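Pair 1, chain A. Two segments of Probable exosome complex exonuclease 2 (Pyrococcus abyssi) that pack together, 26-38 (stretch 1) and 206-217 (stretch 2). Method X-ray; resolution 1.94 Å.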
# COMPACT_ATOMS: atom_id res chain seq x y z
N LYS A 26 1.33 -12.33 45.51
CA LYS A 26 0.68 -13.36 44.73
C LYS A 26 0.33 -12.90 43.35
O LYS A 26 0.15 -11.71 43.12
CB LYS A 26 -0.56 -13.87 45.44
CG LYS A 26 -0.24 -14.59 46.71
CD LYS A 26 -1.52 -14.99 47.44
CE LYS A 26 -1.32 -16.38 48.03
NZ LYS A 26 -2.53 -16.69 48.88
N ARG A 27 0.27 -13.85 42.43
CA ARG A 27 -0.14 -13.58 41.06
C ARG A 27 -1.37 -14.41 40.79
O ARG A 27 -1.66 -15.34 41.54
CB ARG A 27 0.99 -13.90 40.07
CG ARG A 27 2.19 -13.02 40.26
CD ARG A 27 3.35 -13.53 39.44
NE ARG A 27 3.25 -13.13 38.05
CZ ARG A 27 4.20 -13.37 37.14
NH1 ARG A 27 4.04 -12.93 35.91
NH2 ARG A 27 5.29 -14.04 37.47
N ILE A 28 -2.14 -14.04 39.77
CA ILE A 28 -3.43 -14.68 39.60
C ILE A 28 -3.32 -16.18 39.41
O ILE A 28 -4.25 -16.87 39.70
CB ILE A 28 -4.29 -14.08 38.47
CG1 ILE A 28 -3.45 -13.74 37.27
CG2 ILE A 28 -5.08 -12.89 38.98
CD1 ILE A 28 -4.26 -13.62 35.93
N ASP A 29 -2.20 -16.67 38.88
CA ASP A 29 -2.04 -18.08 38.59
C ASP A 29 -1.10 -18.75 39.58
O ASP A 29 -0.59 -19.83 39.31
CB ASP A 29 -1.48 -18.28 37.18
CG ASP A 29 -0.14 -17.60 37.00
OD1 ASP A 29 0.47 -17.76 35.92
OD2 ASP A 29 0.31 -16.90 37.94
N ASP A 30 -0.84 -18.08 40.69
CA ASP A 30 -0.07 -18.65 41.76
C ASP A 30 1.42 -18.76 41.47
O ASP A 30 2.17 -19.37 42.24
CB ASP A 30 -0.63 -20.03 42.16
CG ASP A 30 -2.05 -19.94 42.73
OD1 ASP A 30 -2.96 -20.63 42.21
OD2 ASP A 30 -2.25 -19.14 43.67
N ARG A 31 1.86 -18.16 40.40
CA ARG A 31 3.27 -18.05 40.10
C ARG A 31 3.95 -17.08 41.03
O ARG A 31 3.29 -16.17 41.54
CB ARG A 31 3.43 -17.49 38.71
CG ARG A 31 3.46 -18.50 37.65
CD ARG A 31 4.00 -17.77 36.47
NE ARG A 31 3.02 -16.89 35.86
CZ ARG A 31 3.34 -15.99 34.94
NH1 ARG A 31 4.60 -15.87 34.54
NH2 ARG A 31 2.40 -15.26 34.35
N GLY A 32 5.26 -17.26 41.24
CA GLY A 32 6.09 -16.31 41.99
C GLY A 32 6.34 -15.13 41.08
O GLY A 32 6.05 -15.20 39.88
N PHE A 33 6.88 -14.04 41.63
CA PHE A 33 7.16 -12.83 40.81
C PHE A 33 8.20 -13.12 39.76
O PHE A 33 8.26 -12.45 38.69
CB PHE A 33 7.63 -11.67 41.71
CG PHE A 33 6.53 -11.11 42.63
CD1 PHE A 33 6.86 -10.16 43.58
CD2 PHE A 33 5.20 -11.53 42.51
CE1 PHE A 33 5.87 -9.63 44.40
CE2 PHE A 33 4.22 -11.02 43.34
CZ PHE A 33 4.55 -10.06 44.27
N GLU A 34 9.03 -14.13 40.03
CA GLU A 34 10.15 -14.45 39.11
C GLU A 34 9.94 -15.73 38.32
O GLU A 34 10.84 -16.20 37.63
CB GLU A 34 11.52 -14.41 39.82
CG GLU A 34 11.96 -12.97 40.23
CD GLU A 34 13.26 -12.95 41.00
OE1 GLU A 34 13.89 -14.04 41.13
OE2 GLU A 34 13.64 -11.84 41.48
N ASP A 35 8.72 -16.27 38.35
CA ASP A 35 8.48 -17.50 37.64
C ASP A 35 7.90 -17.28 36.25
O ASP A 35 7.01 -16.45 36.07
CB ASP A 35 7.53 -18.35 38.44
CG ASP A 35 8.12 -18.76 39.74
OD1 ASP A 35 9.35 -18.72 39.86
OD2 ASP A 35 7.37 -19.10 40.63
N TYR A 36 8.40 -18.05 35.30
CA TYR A 36 7.75 -18.21 34.00
C TYR A 36 6.62 -19.16 34.15
O TYR A 36 6.68 -20.03 35.01
CB TYR A 36 8.75 -18.79 32.99
CG TYR A 36 9.46 -17.67 32.32
CD1 TYR A 36 10.43 -16.96 33.00
CD2 TYR A 36 9.12 -17.29 31.03
CE1 TYR A 36 11.06 -15.89 32.40
CE2 TYR A 36 9.76 -16.25 30.44
CZ TYR A 36 10.71 -15.54 31.12
OH TYR A 36 11.33 -14.46 30.55
N ARG A 37 5.64 -19.03 33.26
CA ARG A 37 4.56 -20.00 33.15
C ARG A 37 5.23 -21.21 32.59
O ARG A 37 6.36 -21.10 32.14
CB ARG A 37 3.52 -19.49 32.15
CG ARG A 37 2.71 -18.35 32.66
CD ARG A 37 1.97 -17.66 31.50
NE ARG A 37 2.90 -16.94 30.66
CZ ARG A 37 2.53 -16.26 29.57
NH1 ARG A 37 1.26 -16.30 29.17
NH2 ARG A 37 3.43 -15.57 28.86
N PRO A 38 4.53 -22.38 32.55
CA PRO A 38 5.23 -23.50 31.98
C PRO A 38 5.66 -23.24 30.56
O PRO A 38 4.94 -22.59 29.81
CB PRO A 38 4.20 -24.64 32.07
CG PRO A 38 3.30 -24.26 33.18
CD PRO A 38 3.18 -22.76 32.99
N ASN A 206 4.42 -0.99 42.09
CA ASN A 206 5.83 -0.93 42.42
C ASN A 206 6.50 -2.28 42.35
O ASN A 206 7.55 -2.51 42.94
CB ASN A 206 6.03 -0.27 43.78
CG ASN A 206 5.91 1.24 43.70
OD1 ASN A 206 6.02 1.83 42.61
ND2 ASN A 206 5.66 1.88 44.83
N ILE A 207 5.90 -3.17 41.59
CA ILE A 207 6.33 -4.54 41.56
C ILE A 207 6.59 -4.98 40.12
O ILE A 207 5.74 -4.78 39.24
CB ILE A 207 5.23 -5.43 42.17
CG1 ILE A 207 5.21 -5.29 43.69
CG2 ILE A 207 5.49 -6.85 41.84
CD1 ILE A 207 3.89 -5.67 44.29
N LEU A 208 7.76 -5.58 39.89
CA LEU A 208 8.03 -6.24 38.61
C LEU A 208 7.82 -7.72 38.72
O LEU A 208 8.23 -8.36 39.67
CB LEU A 208 9.44 -6.01 38.09
CG LEU A 208 10.13 -4.64 38.05
CD1 LEU A 208 11.12 -4.59 36.96
CD2 LEU A 208 9.21 -3.44 37.95
N VAL A 209 7.24 -8.27 37.67
CA VAL A 209 6.81 -9.64 37.67
C VAL A 209 7.28 -10.15 36.29
O VAL A 209 7.00 -9.53 35.24
CB VAL A 209 5.30 -9.55 37.86
CG1 VAL A 209 4.43 -9.65 36.55
CG2 VAL A 209 4.77 -10.14 39.12
N VAL A 210 8.03 -11.23 36.29
CA VAL A 210 8.56 -11.73 35.04
C VAL A 210 7.49 -12.54 34.31
O VAL A 210 6.57 -13.12 34.93
CB VAL A 210 9.83 -12.57 35.24
CG1 VAL A 210 9.45 -13.86 35.82
CG2 VAL A 210 10.49 -12.86 33.89
N ASP A 211 7.61 -12.56 32.98
CA ASP A 211 6.72 -13.31 32.11
C ASP A 211 5.26 -13.00 32.41
O ASP A 211 4.53 -13.88 32.85
CB ASP A 211 6.97 -14.79 32.24
CG ASP A 211 6.11 -15.62 31.32
OD1 ASP A 211 5.78 -16.75 31.73
OD2 ASP A 211 5.79 -15.17 30.19
N PRO A 212 4.81 -11.77 32.07
CA PRO A 212 3.47 -11.29 32.39
C PRO A 212 2.52 -12.01 31.45
O PRO A 212 2.84 -12.16 30.29
CB PRO A 212 3.53 -9.78 32.02
CG PRO A 212 4.58 -9.66 31.00
CD PRO A 212 5.59 -10.76 31.32
N SER A 213 1.44 -12.55 31.96
CA SER A 213 0.38 -13.11 31.11
C SER A 213 -0.38 -11.92 30.55
O SER A 213 -0.15 -10.78 30.95
CB SER A 213 -0.59 -13.89 31.96
OG SER A 213 -1.18 -13.02 32.93
N LEU A 214 -1.33 -12.19 29.66
CA LEU A 214 -2.12 -11.13 29.03
C LEU A 214 -2.85 -10.35 30.10
O LEU A 214 -2.85 -9.12 30.09
CB LEU A 214 -3.14 -11.76 28.12
CG LEU A 214 -3.49 -11.19 26.77
CD1 LEU A 214 -4.89 -11.73 26.48
CD2 LEU A 214 -3.33 -9.68 26.71
N ASP A 215 -3.43 -11.07 31.07
CA ASP A 215 -4.18 -10.41 32.13
C ASP A 215 -3.25 -9.46 32.90
O ASP A 215 -3.67 -8.39 33.27
CB ASP A 215 -4.76 -11.43 33.09
CG ASP A 215 -5.98 -12.13 32.53
OD1 ASP A 215 -6.69 -11.49 31.70
OD2 ASP A 215 -6.21 -13.30 32.90
N GLU A 216 -1.99 -9.84 33.07
CA GLU A 216 -1.04 -8.93 33.71
C GLU A 216 -0.65 -7.79 32.77
O GLU A 216 -0.53 -6.64 33.19
CB GLU A 216 0.17 -9.66 34.22
CG GLU A 216 -0.12 -10.39 35.52
CD GLU A 216 0.83 -11.50 35.84
OE1 GLU A 216 0.79 -11.96 36.98
OE2 GLU A 216 1.63 -11.92 34.99
N GLU A 217 -0.46 -8.10 31.49
CA GLU A 217 -0.16 -7.03 30.52
C GLU A 217 -1.29 -6.06 30.44
O GLU A 217 -1.08 -4.86 30.26
CB GLU A 217 0.13 -7.59 29.17
CG GLU A 217 1.43 -8.35 29.10
CD GLU A 217 1.61 -9.03 27.77
OE1 GLU A 217 0.63 -9.21 27.04
OE2 GLU A 217 2.75 -9.40 27.46
O HOH W 1 -1.23 -11.69 38.79
O HOH W 2 0.22 -14.51 36.49

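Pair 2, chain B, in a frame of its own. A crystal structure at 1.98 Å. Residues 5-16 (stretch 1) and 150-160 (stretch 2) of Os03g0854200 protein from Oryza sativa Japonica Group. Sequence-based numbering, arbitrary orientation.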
# COMPACT_ATOMS: atom_id res chain seq x y z
N ARG B 5 4.35 22.41 -7.58
CA ARG B 5 4.11 21.31 -8.51
C ARG B 5 2.94 21.68 -9.40
O ARG B 5 2.14 22.54 -9.05
CB ARG B 5 3.81 20.01 -7.74
CG ARG B 5 4.94 19.55 -6.84
CD ARG B 5 4.43 18.73 -5.67
NE ARG B 5 4.08 17.36 -6.06
CZ ARG B 5 3.86 16.38 -5.19
NH1 ARG B 5 3.96 16.60 -3.89
NH2 ARG B 5 3.54 15.17 -5.63
N ALA B 6 2.84 21.03 -10.55
CA ALA B 6 1.79 21.35 -11.52
C ALA B 6 0.42 21.40 -10.87
O ALA B 6 -0.34 22.34 -11.08
CB ALA B 6 1.79 20.34 -12.66
N ASP B 7 0.10 20.39 -10.06
CA ASP B 7 -1.24 20.27 -9.49
C ASP B 7 -1.48 21.26 -8.36
O ASP B 7 -2.61 21.38 -7.86
CB ASP B 7 -1.53 18.83 -9.04
CG ASP B 7 -0.48 18.29 -8.10
OD1 ASP B 7 0.64 17.97 -8.56
OD2 ASP B 7 -0.79 18.16 -6.90
N GLY B 8 -0.44 21.97 -7.95
CA GLY B 8 -0.58 23.01 -6.95
C GLY B 8 -0.18 22.58 -5.56
O GLY B 8 -0.34 23.33 -4.59
N ARG B 9 0.33 21.36 -5.44
CA ARG B 9 0.84 20.88 -4.17
C ARG B 9 2.29 21.31 -3.98
O ARG B 9 3.00 21.57 -4.94
CB ARG B 9 0.73 19.36 -4.08
CG ARG B 9 -0.68 18.84 -4.08
CD ARG B 9 -0.73 17.36 -3.79
NE ARG B 9 0.05 16.56 -4.72
CZ ARG B 9 -0.45 15.65 -5.55
NH1 ARG B 9 -1.76 15.41 -5.58
NH2 ARG B 9 0.37 14.97 -6.35
N ASN B 10 2.72 21.41 -2.72
CA ASN B 10 4.14 21.58 -2.45
C ASN B 10 4.79 20.22 -2.18
O ASN B 10 4.10 19.25 -1.86
CB ASN B 10 4.37 22.57 -1.30
CG ASN B 10 3.80 22.10 0.02
OD1 ASN B 10 4.12 21.01 0.49
ND2 ASN B 10 2.94 22.92 0.62
N PRO B 11 6.12 20.15 -2.33
CA PRO B 11 6.88 18.89 -2.26
C PRO B 11 6.44 17.89 -1.19
O PRO B 11 6.34 16.71 -1.51
CB PRO B 11 8.30 19.38 -2.01
CG PRO B 11 8.36 20.63 -2.81
CD PRO B 11 7.01 21.28 -2.66
N ASN B 12 6.18 18.31 0.04
CA ASN B 12 5.85 17.35 1.09
C ASN B 12 4.35 17.11 1.25
O ASN B 12 3.93 16.46 2.21
CB ASN B 12 6.48 17.72 2.44
CG ASN B 12 5.85 18.94 3.08
OD1 ASN B 12 4.63 18.99 3.27
ND2 ASN B 12 6.67 19.92 3.43
N GLN B 13 3.57 17.60 0.29
CA GLN B 13 2.12 17.53 0.39
C GLN B 13 1.55 16.23 -0.18
O GLN B 13 1.79 15.89 -1.34
CB GLN B 13 1.47 18.74 -0.29
CG GLN B 13 0.03 18.99 0.13
CD GLN B 13 -0.43 20.40 -0.21
OE1 GLN B 13 0.38 21.24 -0.64
NE2 GLN B 13 -1.72 20.68 -0.02
N LEU B 14 0.79 15.52 0.65
CA LEU B 14 0.03 14.35 0.23
C LEU B 14 -1.28 14.78 -0.43
O LEU B 14 -1.94 15.71 0.03
CB LEU B 14 -0.25 13.44 1.43
CG LEU B 14 0.96 12.99 2.25
CD1 LEU B 14 0.54 12.21 3.49
CD2 LEU B 14 1.89 12.16 1.37
N ARG B 15 -1.66 14.12 -1.51
CA ARG B 15 -2.93 14.45 -2.14
C ARG B 15 -4.04 14.03 -1.18
O ARG B 15 -3.81 13.19 -0.30
CB ARG B 15 -3.05 13.78 -3.52
CG ARG B 15 -3.43 12.33 -3.49
CD ARG B 15 -2.44 11.48 -4.29
NE ARG B 15 -2.52 11.63 -5.73
CZ ARG B 15 -2.09 10.71 -6.59
NH1 ARG B 15 -1.54 9.59 -6.14
NH2 ARG B 15 -2.21 10.91 -7.89
N PRO B 16 -5.23 14.63 -1.31
CA PRO B 16 -6.27 14.29 -0.34
C PRO B 16 -6.65 12.81 -0.42
O PRO B 16 -6.95 12.33 -1.51
CB PRO B 16 -7.45 15.17 -0.76
CG PRO B 16 -6.81 16.31 -1.56
CD PRO B 16 -5.66 15.66 -2.27
N GLU B 150 15.49 17.52 -5.03
CA GLU B 150 14.24 17.92 -4.37
C GLU B 150 13.29 16.74 -4.28
O GLU B 150 12.92 16.15 -5.30
CB GLU B 150 13.57 19.08 -5.12
CG GLU B 150 14.36 20.38 -5.12
CD GLU B 150 15.26 20.53 -6.33
OE1 GLU B 150 16.24 21.30 -6.25
OE2 GLU B 150 14.99 19.88 -7.37
N VAL B 151 12.88 16.39 -3.07
CA VAL B 151 11.99 15.25 -2.89
C VAL B 151 10.53 15.65 -2.94
O VAL B 151 10.11 16.63 -2.34
CB VAL B 151 12.27 14.49 -1.58
CG1 VAL B 151 11.00 13.81 -1.09
CG2 VAL B 151 13.37 13.48 -1.80
N ILE B 152 9.76 14.86 -3.68
CA ILE B 152 8.34 15.08 -3.88
C ILE B 152 7.57 13.89 -3.28
O ILE B 152 7.97 12.75 -3.47
CB ILE B 152 8.05 15.27 -5.39
CG1 ILE B 152 7.83 16.75 -5.70
CG2 ILE B 152 6.86 14.48 -5.83
CD1 ILE B 152 8.81 17.67 -5.02
N LEU B 153 6.50 14.17 -2.53
CA LEU B 153 5.73 13.10 -1.89
C LEU B 153 4.41 12.82 -2.62
O LEU B 153 3.70 13.74 -3.03
CB LEU B 153 5.45 13.43 -0.42
CG LEU B 153 6.69 13.60 0.46
CD1 LEU B 153 6.31 13.85 1.91
CD2 LEU B 153 7.60 12.38 0.35
N ASP B 154 4.10 11.54 -2.79
CA ASP B 154 2.86 11.11 -3.42
C ASP B 154 2.74 11.64 -4.85
O ASP B 154 1.89 12.46 -5.16
CB ASP B 154 1.67 11.57 -2.59
CG ASP B 154 0.40 10.78 -2.87
OD1 ASP B 154 0.48 9.62 -3.33
OD2 ASP B 154 -0.69 11.33 -2.61
N THR B 155 3.62 11.15 -5.71
CA THR B 155 3.63 11.57 -7.11
C THR B 155 2.40 11.06 -7.85
O THR B 155 1.86 10.01 -7.52
CB THR B 155 4.86 11.00 -7.83
OG1 THR B 155 4.93 9.60 -7.58
CG2 THR B 155 6.12 11.67 -7.34
N ASN B 156 1.99 11.81 -8.86
CA ASN B 156 0.92 11.39 -9.74
C ASN B 156 1.46 10.74 -11.02
O ASN B 156 2.65 10.42 -11.11
CB ASN B 156 -0.02 12.56 -10.06
CG ASN B 156 0.71 13.77 -10.61
OD1 ASN B 156 1.89 13.70 -10.95
ND2 ASN B 156 0.01 14.89 -10.69
N LYS B 157 0.59 10.53 -12.00
CA LYS B 157 0.98 9.89 -13.25
C LYS B 157 1.88 10.82 -14.06
O LYS B 157 2.83 10.38 -14.70
CB LYS B 157 -0.28 9.52 -14.05
CG LYS B 157 -0.05 8.67 -15.29
CD LYS B 157 -1.39 8.41 -15.98
CE LYS B 157 -1.23 7.54 -17.21
NZ LYS B 157 -2.51 7.42 -17.99
N ALA B 158 1.58 12.11 -14.01
CA ALA B 158 2.35 13.11 -14.74
C ALA B 158 3.78 13.27 -14.22
O ALA B 158 4.72 13.36 -15.00
CB ALA B 158 1.62 14.46 -14.71
N GLU B 159 3.92 13.31 -12.90
CA GLU B 159 5.23 13.46 -12.25
C GLU B 159 6.05 12.19 -12.38
O GLU B 159 7.28 12.21 -12.26
CB GLU B 159 5.05 13.82 -10.77
CG GLU B 159 4.50 15.23 -10.53
CD GLU B 159 3.92 15.42 -9.14
OE1 GLU B 159 3.76 14.42 -8.41
OE2 GLU B 159 3.61 16.57 -8.77
N GLU B 160 5.37 11.07 -12.61
CA GLU B 160 6.03 9.78 -12.73
C GLU B 160 6.65 9.60 -14.12
O GLU B 160 7.62 8.85 -14.30
CB GLU B 160 5.08 8.64 -12.33
CG GLU B 160 4.93 8.51 -10.79
CD GLU B 160 3.85 7.53 -10.30
OE1 GLU B 160 3.11 6.93 -11.12
OE2 GLU B 160 3.75 7.37 -9.07
O HOH W 3 -2.27 15.13 -8.67
O HOH W 4 -2.57 10.89 -0.68

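In both pairs an irregular segment with two type I turns (Arg A27 to Asp A30 and Gly A32 to Asp A35; Arg B5 to Gly B8 and Asn B10 to Gln B13) packs against a short strand that runs through a turn into a helix; 14 central residues superpose with an RMSD of 0.5 Å. One backbone hydrogen bond fixes the register, Val A210 N to Phe A33 O (2.7 Å) in pair 1 and Leu B153 N to Pro B11 O (2.7 Å) in pair 2.

The best conserved element is Arg A27 = Arg B5, both m, t, p along chi1 to chi3. Its guanidinium lies with one face under Val A209 CG1 or Ile B152 CG2 and spends its edge on acceptors. Arg A27 NE and NH1 meet Glu A216 OE1 (2.9 Å) and OE2 (2.8 Å); Arg B5 NE and NH2 meet Glu B159 OE2 (2.9 Å) and OE1 (2.9 Å), so each is a two-pronged salt bridge. The strand-end carbonyl, Val A210 O or Leu B153 O, accepts from both terminal nitrogens. The same glutamate also accepts from Ser A213 N or Asn B156 N, and its own backbone N is capped, Glu A216 N by Ser A213 OG (3.3 Å) and Glu B159 N by Asn B156 OD1 (2.8 Å), tying the arginine to the helix start.

Arg A31 = Arg B9 matches in position but not in bonding. Arg A31 NH1 donates to Asp A211 O (2.6 Å) and forms a salt bridge with Asp A211 OD1 (3.2 Å). Arg B9 NH2 also lies 3.2 Å from Asp B154 O, but the angle is too poor for a hydrogen bond, and Glu B159 OE1 is 4.0 Å from Arg B9 NH2, beyond a salt bridge.

Over the strand, Phe A33 places a ring face against Ile A207 CG2 (4.1 Å from its centroid) and CD2 against Val A209 CG2 (3.7 Å). The smaller Pro B11 instead brings CB to Ile B152 CD1 (3.5 Å). At the next inward site, Tyr A36 covers Asp A211 CB with a ring face (3.6 Å to its centroid) and reaches Val A210 CG2 through CE1 (3.4 Å). Leu B14 uses CD2, 4.0 Å from Asp B154 CB and 4.2 Å from Leu B153 CB.

Asp A211 = Asp B154, with positive phi, answers Arg A37 = Arg B15. Arg A37 NE and NH2 grip Asp A211 OD1 (3.1 Å) and OD2 (2.7 Å), while Arg B15, p at chi1 rather than m, makes a weak bond from NH1 to Asp B154 OD1 (3.5 Å).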